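Local coordinates for Nrps/pks (Streptomyces albus, PDB 4OPF), which serves as a ketosynthase domain of the oxazolomycin AT-less type I polyketide synthase, a family that joins acyl units by decarboxylative Claisen condensation, at the interface of chains A and B. Coordinates in Å, arbitrary orientation; residue numbers count along the deposited sequence, not the author numbering. Chains: chain A/B, Nrps/pks.

Contact 1: the interface of chains A and B. Residues chain A 141, 144-145, 148-151, 153; chain B 256, 258-259, 399.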
ATOM      1  N   ALA A 141      11.877   1.227   4.369  1.00 23.05           N
ATOM      2  CA  ALA A 141      12.798   0.123   4.788  1.00 25.16           C
ATOM      3  C   ALA A 141      13.935   0.631   5.654  1.00 25.23           C
ATOM      4  O   ALA A 141      14.330  -0.078   6.576  1.00 24.49           O
ATOM      5  CB  ALA A 141      13.405  -0.633   3.592  1.00 26.46           C
ATOM      6  N   SER A 144      12.444   0.770   9.150  1.00 22.72           N
ATOM      7  CA  SER A 144      12.242  -0.561   9.697  1.00 22.40           C
ATOM      8  C   SER A 144      13.587  -1.157  10.069  1.00 22.81           C
ATOM      9  O   SER A 144      13.683  -1.844  11.091  1.00 23.72           O
ATOM     10  CB  SER A 144      11.552  -1.460   8.689  1.00 22.27           C
ATOM     11  OG  SER A 144      10.244  -0.963   8.408  1.00 22.80           O
ATOM     12  N   HIS A 145      14.595  -0.945   9.239  1.00 22.89           N
ATOM     13  CA  HIS A 145      15.906  -1.495   9.514  1.00 26.31           C
ATOM     14  C   HIS A 145      16.538  -0.822  10.743  1.00 26.18           C
ATOM     15  O   HIS A 145      16.939  -1.500  11.675  1.00 25.10           O
ATOM     16  CB  HIS A 145      16.830  -1.342   8.299  1.00 28.23           C
ATOM     17  CG  HIS A 145      18.211  -1.841   8.537  1.00 32.38           C
ATOM     18  ND1 HIS A 145      19.254  -1.015   8.879  1.00 35.06           N
ATOM     19  CD2 HIS A 145      18.723  -3.095   8.497  1.00 35.14           C
ATOM     20  CE1 HIS A 145      20.354  -1.730   9.027  1.00 35.60           C
ATOM     21  NE2 HIS A 145      20.050  -2.997   8.809  1.00 36.43           N
ATOM     22  N   ASP A 148      14.477  -1.464  13.914  1.00 24.46           N
ATOM     23  CA  ASP A 148      14.170  -2.921  14.016  1.00 25.92           C
ATOM     24  C   ASP A 148      12.634  -3.184  14.189  1.00 25.21           C
ATOM     25  O   ASP A 148      12.198  -3.872  15.109  1.00 25.91           O
ATOM     26  CB  ASP A 148      14.923  -3.529  15.160  1.00 28.07           C
ATOM     27  CG  ASP A 148      14.913  -5.060  15.142  1.00 31.19           C
ATOM     28  OD1 ASP A 148      14.704  -5.756  14.078  1.00 29.28           O
ATOM     29  OD2 ASP A 148      15.200  -5.582  16.227  1.00 34.82           O
ATOM     30  N   LEU A 149      11.847  -2.570  13.324  1.00 22.67           N
ATOM     31  CA  LEU A 149      10.406  -2.690  13.341  1.00 22.59           C
ATOM     32  C   LEU A 149      10.040  -3.824  12.396  1.00 24.03           C
ATOM     33  O   LEU A 149      10.664  -3.988  11.364  1.00 24.83           O
ATOM     34  CB  LEU A 149       9.840  -1.382  12.897  1.00 21.99           C
ATOM     35  CG  LEU A 149      10.338  -0.173  13.723  1.00 22.16           C
ATOM     36  CD1 LEU A 149       9.651   1.059  13.178  1.00 24.23           C
ATOM     37  CD2 LEU A 149       9.989  -0.365  15.179  1.00 23.04           C
ATOM     38  N   ARG A 150       9.094  -4.665  12.788  1.00 23.76           N
ATOM     39  CA  ARG A 150       8.870  -5.954  12.115  1.00 24.28           C
ATOM     40  C   ARG A 150       7.533  -6.051  11.414  1.00 23.85           C
ATOM     41  O   ARG A 150       7.201  -7.125  10.862  1.00 23.59           O
ATOM     42  CB  ARG A 150       8.925  -7.093  13.152  1.00 26.11           C
ATOM     43  CG  ARG A 150      10.184  -7.123  13.977  1.00 29.37           C
ATOM     44  CD  ARG A 150      11.381  -7.607  13.270  1.00 30.52           C
ATOM     45  NE  ARG A 150      12.539  -7.635  14.175  1.00 34.99           N
ATOM     46  CZ  ARG A 150      12.857  -8.633  14.990  1.00 36.92           C
ATOM     47  NH1 ARG A 150      12.116  -9.727  15.034  1.00 42.28           N
ATOM     48  NH2 ARG A 150      13.894  -8.516  15.781  1.00 36.39           N
ATOM     49  N   GLY A 151       6.763  -4.973  11.423  1.00 22.95           N
ATOM     50  CA  GLY A 151       5.496  -4.921  10.686  1.00 23.41           C
ATOM     51  C   GLY A 151       5.766  -4.677   9.205  1.00 23.97           C
ATOM     52  O   GLY A 151       6.916  -4.472   8.814  1.00 23.37           O
ATOM     53  N   SER A 153       6.368  -2.770   5.782  1.00 23.72           N
ATOM     54  CA  SER A 153       7.099  -1.551   5.577  1.00 25.00           C
ATOM     55  C   SER A 153       6.866  -1.138   4.160  1.00 27.21           C
ATOM     56  O   SER A 153       7.370  -1.801   3.278  1.00 29.32           O
ATOM     57  CB  SER A 153       8.569  -1.823   5.741  1.00 27.23           C
ATOM     58  OG  SER A 153       9.360  -0.636   5.781  1.00 28.52           O
TER
ATOM     59  N   ASN B 256       8.288  -7.692   8.179  1.00 20.73           N
ATOM     60  CA  ASN B 256       9.598  -7.203   7.800  1.00 22.30           C
ATOM     61  C   ASN B 256      10.646  -7.862   8.686  1.00 22.82           C
ATOM     62  O   ASN B 256      10.442  -8.025   9.884  1.00 21.89           O
ATOM     63  CB  ASN B 256       9.702  -5.695   8.038  1.00 23.79           C
ATOM     64  CG  ASN B 256      10.826  -5.079   7.263  1.00 25.46           C
ATOM     65  OD1 ASN B 256      11.909  -4.898   7.774  1.00 24.89           O
ATOM     66  ND2 ASN B 256      10.572  -4.761   6.008  1.00 27.52           N
ATOM     67  N   GLY B 258      13.209  -6.431   9.792  1.00 24.27           N
ATOM     68  CA  GLY B 258      13.806  -5.513  10.773  1.00 25.75           C
ATOM     69  C   GLY B 258      15.313  -5.319  10.601  1.00 28.18           C
ATOM     70  O   GLY B 258      15.807  -5.245   9.503  1.00 27.77           O
ATOM     71  N   ARG B 259      16.020  -5.205  11.678  1.00 29.30           N
ATOM     72  CA  ARG B 259      17.412  -4.881  11.656  1.00 37.31           C
ATOM     73  C   ARG B 259      18.202  -6.174  11.395  1.00 43.72           C
ATOM     74  O   ARG B 259      18.208  -7.061  12.238  1.00 50.84           O
ATOM     75  CB  ARG B 259      17.769  -4.372  13.021  1.00 38.87           C
ATOM     76  CG  ARG B 259      19.249  -4.297  13.285  1.00 45.86           C
ATOM     77  CD  ARG B 259      19.829  -3.043  12.739  1.00 46.73           C
ATOM     78  NE  ARG B 259      19.469  -1.892  13.547  1.00 53.34           N
ATOM     79  CZ  ARG B 259      20.156  -1.408  14.578  1.00 61.58           C
ATOM     80  NH1 ARG B 259      21.273  -1.990  14.998  1.00 69.08           N
ATOM     81  NH2 ARG B 259      19.722  -0.319  15.202  1.00 62.64           N
ATOM     82  N   GLY B 399      15.300  -7.074   0.290  1.00 46.70           N
ATOM     83  CA  GLY B 399      14.884  -5.835   0.980  1.00 45.69           C
ATOM     84  C   GLY B 399      14.356  -5.898   2.434  1.00 40.97           C
ATOM     85  O   GLY B 399      14.405  -4.918   3.133  1.00 46.19           O
TER
HETATM   86  O   HOH W   1       7.721  -5.367   5.027  1.00 30.46           O
HETATM   87  O   HOH W   2      16.004  -8.073  13.710  1.00 47.43           O
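A:Ser144 and B:Asn256 meet near the middle of this patch of the ketosynthase dimer, a thiolase-fold pairing typical of the condensing enzymes. The CB methylene of A:Ser144, on helix 138-147, lies 4.0 Å from CG of the B:Asn256 amide, while CB of A:Ser153 faces the amide ND2. B:Asn256 sends CG anti to its backbone N (chi1 -161°), which carries the amide in between the two serines. Its two ends are then used differently: OD1 turns back to accept from the backbone N of B:Gly258, and ND2 reaches a water shared with the backbone N of A:Ser153. The serine hydroxyls pair with each other, OG to OG at 2.8 Å. At the end of strand 247-256, the backbone N of B:Asn256 bonds to A:Arg150 O at 3.0 Å.

Further out, the alkyl part of B:Arg259, a poorly ordered residue, crosses A:His145 at about a right angle, CD over the rim of one imidazole face. Its NE donates to A:His145 O at 3.2 Å, the oxygen lying in the guanidinium plane although the bond is bent (139° at H). At the rim, A:Asp148 OD1 receives the backbone N of B:Arg259 at 2.8 Å, almost straight, and, from its own chain, A:Arg150 NE at 2.9 Å, a salt bridge. These donors approach from opposite faces of the carboxylate, and a water links OD1 to B:Arg259 O as well.

Contact 2: the interface of chains A and B. Residues chain A 168, 254-256; chain B 150-152, 178.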
ATOM      1  N   HIS A 168      -4.229   5.410   5.478  1.00 21.75           N
ATOM      2  CA  HIS A 168      -5.236   4.429   5.182  1.00 22.13           C
ATOM      3  C   HIS A 168      -4.637   3.011   5.251  1.00 21.09           C
ATOM      4  O   HIS A 168      -5.272   2.118   5.814  1.00 21.32           O
ATOM      5  CB  HIS A 168      -5.770   4.723   3.800  1.00 22.86           C
ATOM      6  CG  HIS A 168      -6.838   3.800   3.347  1.00 24.51           C
ATOM      7  ND1 HIS A 168      -6.692   2.984   2.250  1.00 26.81           N
ATOM      8  CD2 HIS A 168      -8.049   3.505   3.876  1.00 26.46           C
ATOM      9  CE1 HIS A 168      -7.789   2.275   2.075  1.00 28.46           C
ATOM     10  NE2 HIS A 168      -8.622   2.558   3.063  1.00 29.10           N
ATOM     11  N   VAL A 254     -10.261   6.126   0.833  1.00 20.30           N
ATOM     12  CA  VAL A 254      -9.489   6.417  -0.355  1.00 20.19           C
ATOM     13  C   VAL A 254     -10.293   5.926  -1.532  1.00 20.40           C
ATOM     14  O   VAL A 254     -10.875   4.863  -1.475  1.00 20.70           O
ATOM     15  CB  VAL A 254      -8.136   5.731  -0.305  1.00 22.01           C
ATOM     16  CG1 VAL A 254      -7.362   5.860  -1.632  1.00 23.69           C
ATOM     17  CG2 VAL A 254      -7.317   6.314   0.821  1.00 21.77           C
ATOM     18  N   ASN A 255     -10.271   6.641  -2.637  1.00 19.10           N
ATOM     19  CA  ASN A 255     -10.887   6.124  -3.860  1.00 19.55           C
ATOM     20  C   ASN A 255     -10.134   6.728  -5.044  1.00 20.28           C
ATOM     21  O   ASN A 255      -9.043   7.311  -4.877  1.00 20.81           O
ATOM     22  CB  ASN A 255     -12.425   6.364  -3.898  1.00 20.78           C
ATOM     23  CG  ASN A 255     -12.812   7.836  -4.162  1.00 22.80           C
ATOM     24  OD1 ASN A 255     -11.987   8.659  -4.500  1.00 22.45           O
ATOM     25  ND2 ASN A 255     -14.081   8.132  -4.048  1.00 22.55           N
ATOM     26  N   ASN A 256     -10.650   6.516  -6.234  1.00 20.73           N
ATOM     27  CA  ASN A 256     -10.022   6.991  -7.451  1.00 22.30           C
ATOM     28  C   ASN A 256     -11.080   7.646  -8.329  1.00 22.82           C
ATOM     29  O   ASN A 256     -12.196   7.152  -8.440  1.00 21.89           O
ATOM     30  CB  ASN A 256      -9.442   5.824  -8.252  1.00 23.79           C
ATOM     31  CG  ASN A 256      -8.417   6.278  -9.245  1.00 25.46           C
ATOM     32  OD1 ASN A 256      -8.719   6.487 -10.400  1.00 24.89           O
ATOM     33  ND2 ASN A 256      -7.190   6.445  -8.792  1.00 27.52           N
TER
ATOM     34  N   ARG B 150     -12.995   2.723  -9.577  1.00 23.76           N
ATOM     35  CA  ARG B 150     -13.095   3.851  -8.638  1.00 24.28           C
ATOM     36  C   ARG B 150     -12.597   3.530  -7.246  1.00 23.85           C
ATOM     37  O   ARG B 150     -12.693   4.391  -6.341  1.00 23.59           O
ATOM     38  CB  ARG B 150     -14.567   4.284  -8.507  1.00 26.11           C
ATOM     39  CG  ARG B 150     -15.240   4.606  -9.815  1.00 29.37           C
ATOM     40  CD  ARG B 150     -14.839   5.886 -10.424  1.00 30.52           C
ATOM     41  NE  ARG B 150     -15.583   6.120 -11.669  1.00 34.99           N
ATOM     42  CZ  ARG B 150     -16.783   6.679 -11.758  1.00 36.92           C
ATOM     43  NH1 ARG B 150     -17.415   7.089 -10.672  1.00 42.28           N
ATOM     44  NH2 ARG B 150     -17.359   6.792 -12.929  1.00 36.39           N
ATOM     45  N   GLY B 151     -12.077   2.328  -7.049  1.00 22.95           N
ATOM     46  CA  GLY B 151     -11.469   1.948  -5.769  1.00 23.41           C
ATOM     47  C   GLY B 151     -10.066   2.537  -5.666  1.00 23.97           C
ATOM     48  O   GLY B 151      -9.580   3.145  -6.620  1.00 23.37           O
ATOM     49  N   PRO B 152      -9.403   2.360  -4.521  1.00 22.69           N
ATOM     50  CA  PRO B 152      -7.993   2.775  -4.436  1.00 23.37           C
ATOM     51  C   PRO B 152      -7.127   2.145  -5.504  1.00 22.96           C
ATOM     52  O   PRO B 152      -7.372   0.996  -5.902  1.00 22.19           O
ATOM     53  CB  PRO B 152      -7.551   2.315  -3.022  1.00 23.46           C
ATOM     54  CG  PRO B 152      -8.808   2.007  -2.297  1.00 23.34           C
ATOM     55  CD  PRO B 152      -9.855   1.640  -3.305  1.00 23.18           C
ATOM     56  N   ASP B 178     -13.974  -1.665   1.977  1.00 32.52           N
ATOM     57  CA  ASP B 178     -13.600  -0.497   1.170  1.00 33.93           C
ATOM     58  C   ASP B 178     -13.785  -0.656  -0.364  1.00 33.11           C
ATOM     59  O   ASP B 178     -13.992   0.321  -1.070  1.00 34.84           O
ATOM     60  CB  ASP B 178     -12.168  -0.064   1.507  1.00 34.18           C
ATOM     61  CG  ASP B 178     -12.070   0.691   2.867  1.00 39.85           C
ATOM     62  OD1 ASP B 178     -13.118   0.985   3.542  1.00 39.37           O
ATOM     63  OD2 ASP B 178     -10.919   0.994   3.264  1.00 45.14           O
TER
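A:His168 and B:Asp178 meet tip to tip across the dimer of this beta-ketoacyl synthase family domain. NE2 of the imidazole donates to the carboxylate OD2 at 2.8 Å, a fairly straight bond (164° at H). The oxygen sits near the ring plane and is met nearly along its C-O axis, with ring and carboxylate turned 22° apart. The negative carboxylate would be expected to favour a proton on NE2. Beside this pair, B:Pro152 lays its ring obliquely against A:Val254: CB is 3.8 Å from the methyl CG1, and CG is 3.6 Å from the valine carbonyl O. Farther along strand 247-256, the methylene CD of B:Arg150 comes within 3.5 Å of A:Asn256 O.

Behind the first shell, A:His168 rises from helix 162-175 with CG anti to its backbone N (chi1 -179°), extending the ring toward the other subunit. CB of A:Val254 lies 4.0 Å above one face of that ring, toward its rim, so the residue that receives the proline also flanks the histidine. An alanine in place of A:His168 would probably leave the B:Asp178 carboxylate without its cross-subunit donor and open a gap beside A:Val254.

Contact 3: the interface of chains A and B. Residues chain A 257-259, 267; chain B 148, 150.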
ATOM      1  N   ASP A 257     -10.680   8.704  -9.032  1.00 24.26           N
ATOM      2  CA  ASP A 257     -11.550   9.352  -9.989  1.00 24.58           C
ATOM      3  C   ASP A 257     -11.978   8.449 -11.139  1.00 25.08           C
ATOM      4  O   ASP A 257     -12.944   8.737 -11.856  1.00 23.44           O
ATOM      5  CB  ASP A 257     -10.810  10.516 -10.628  1.00 26.23           C
ATOM      6  CG  ASP A 257     -10.661  11.681  -9.715  1.00 28.97           C
ATOM      7  OD1 ASP A 257     -11.441  11.787  -8.751  1.00 31.04           O
ATOM      8  OD2 ASP A 257      -9.735  12.499  -9.983  1.00 34.49           O
ATOM      9  N   GLY A 258     -11.186   7.438 -11.457  1.00 24.27           N
ATOM     10  CA  GLY A 258     -11.528   6.647 -12.649  1.00 25.75           C
ATOM     11  C   GLY A 258     -11.222   7.356 -13.969  1.00 28.18           C
ATOM     12  O   GLY A 258     -10.226   8.024 -14.097  1.00 27.77           O
ATOM     13  N   ARG A 259     -12.057   7.178 -14.940  1.00 29.30           N
ATOM     14  CA  ARG A 259     -11.816   7.666 -16.262  1.00 37.31           C
ATOM     15  C   ARG A 259     -12.231   9.147 -16.311  1.00 43.72           C
ATOM     16  O   ARG A 259     -13.410   9.450 -16.187  1.00 50.84           O
ATOM     17  CB  ARG A 259     -12.706   6.893 -17.189  1.00 38.87           C
ATOM     18  CG  ARG A 259     -12.835   7.490 -18.565  1.00 45.86           C
ATOM     19  CD  ARG A 259     -11.698   7.091 -19.432  1.00 46.73           C
ATOM     20  NE  ARG A 259     -11.807   5.706 -19.853  1.00 53.34           N
ATOM     21  CZ  ARG A 259     -12.412   5.263 -20.952  1.00 61.58           C
ATOM     22  NH1 ARG A 259     -13.029   6.094 -21.784  1.00 69.08           N
ATOM     23  NH2 ARG A 259     -12.399   3.964 -21.230  1.00 62.64           N
ATOM     24  N   ASN A 267     -13.402  14.639 -10.608  1.00 37.63           N
ATOM     25  CA  ASN A 267     -14.620  13.849 -10.713  1.00 32.61           C
ATOM     26  C   ASN A 267     -15.387  14.219  -9.454  1.00 29.38           C
ATOM     27  O   ASN A 267     -15.069  13.762  -8.386  1.00 29.00           O
ATOM     28  CB  ASN A 267     -14.303  12.356 -10.738  1.00 32.29           C
ATOM     29  CG  ASN A 267     -15.537  11.513 -10.785  1.00 33.21           C
ATOM     30  OD1 ASN A 267     -16.614  11.991 -10.483  1.00 34.10           O
ATOM     31  ND2 ASN A 267     -15.401  10.249 -11.172  1.00 34.37           N
TER
ATOM     32  N   ASP B 148     -12.094   2.651 -15.876  1.00 24.46           N
ATOM     33  CA  ASP B 148     -12.946   3.530 -15.023  1.00 25.92           C
ATOM     34  C   ASP B 148     -13.290   2.858 -13.649  1.00 25.21           C
ATOM     35  O   ASP B 148     -14.449   2.752 -13.257  1.00 25.91           O
ATOM     36  CB  ASP B 148     -14.210   3.884 -15.748  1.00 28.07           C
ATOM     37  CG  ASP B 148     -14.986   5.023 -15.082  1.00 31.19           C
ATOM     38  OD1 ASP B 148     -14.444   5.885 -14.292  1.00 29.28           O
ATOM     39  OD2 ASP B 148     -16.172   5.098 -15.427  1.00 34.82           O
ATOM     40  N   ARG B 150     -12.995   2.723  -9.577  1.00 23.76           N
ATOM     41  CA  ARG B 150     -13.095   3.851  -8.638  1.00 24.28           C
ATOM     42  C   ARG B 150     -12.597   3.530  -7.246  1.00 23.85           C
ATOM     43  O   ARG B 150     -12.693   4.391  -6.341  1.00 23.59           O
ATOM     44  CB  ARG B 150     -14.567   4.284  -8.507  1.00 26.11           C
ATOM     45  CG  ARG B 150     -15.240   4.606  -9.815  1.00 29.37           C
ATOM     46  CD  ARG B 150     -14.839   5.886 -10.424  1.00 30.52           C
ATOM     47  NE  ARG B 150     -15.583   6.120 -11.669  1.00 34.99           N
ATOM     48  CZ  ARG B 150     -16.783   6.679 -11.758  1.00 36.92           C
ATOM     49  NH1 ARG B 150     -17.415   7.089 -10.672  1.00 42.28           N
ATOM     50  NH2 ARG B 150     -17.359   6.792 -12.929  1.00 36.39           N
TER
HETATM   51  O   HOH W   3     -15.277   8.435 -14.308  1.00 47.43           O
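The guanidinium of B:Arg150 meets the A:Asn267 amide on one face: ND2 stands 3.7 Å above the guanidinium plane, offset toward its rim. The two flat groups are turned 73° from each other and the side chains cross at about a right angle, an approach without a hydrogen bond between them. Instead ND2 donates to A:Asp257 O at 3.0 Å, with that oxygen in the amide plane, a second-shell bond that probably sets the turn of the amide. The carbonyl O of A:Asp257 also lies 3.7 Å from the B:Arg150 methylene CD.

At the guanidinium edge sits the carboxylate of B:Asp148, gripped side-on within its own chain. NE holds OD1 as in the twin site with the chains exchanged, and NH2 adds a bond to OD2 on the syn side at 3.2 Å. This salt bridge probably steadies both groups where the subunits meet in the ketosynthase dimer.

B:Asp148 places CG anti to its backbone N (chi1 -167°), bringing the carboxylate up to the loop of the partner. There the backbone N and water link of A:Arg259 to OD1 repeat those of the twin site. CA of A:Gly258 also approaches OD1, and CG of B:Asp148 packs 3.6 Å from the A:Arg259 CB methylene.

Contacts 2 and 3 are neighbours, their C-alpha centres about 10 Å apart, and share B:Arg150, whose carbonyl and side-chain CD take part in contact 2, while its side chain from CD to the guanidinium serves contact 3. Contact 1 lies about 26 Å from contact 2 and about 34 Å from contact 3. With the chains exchanged, it draws on the same segments: residues 148-151 of one subunit against the end of strand 247-256 and the loop after it in the other. The two-fold symmetry thus repeats one set of interactions, tying the subunits at well-separated places and probably limiting rocking between them.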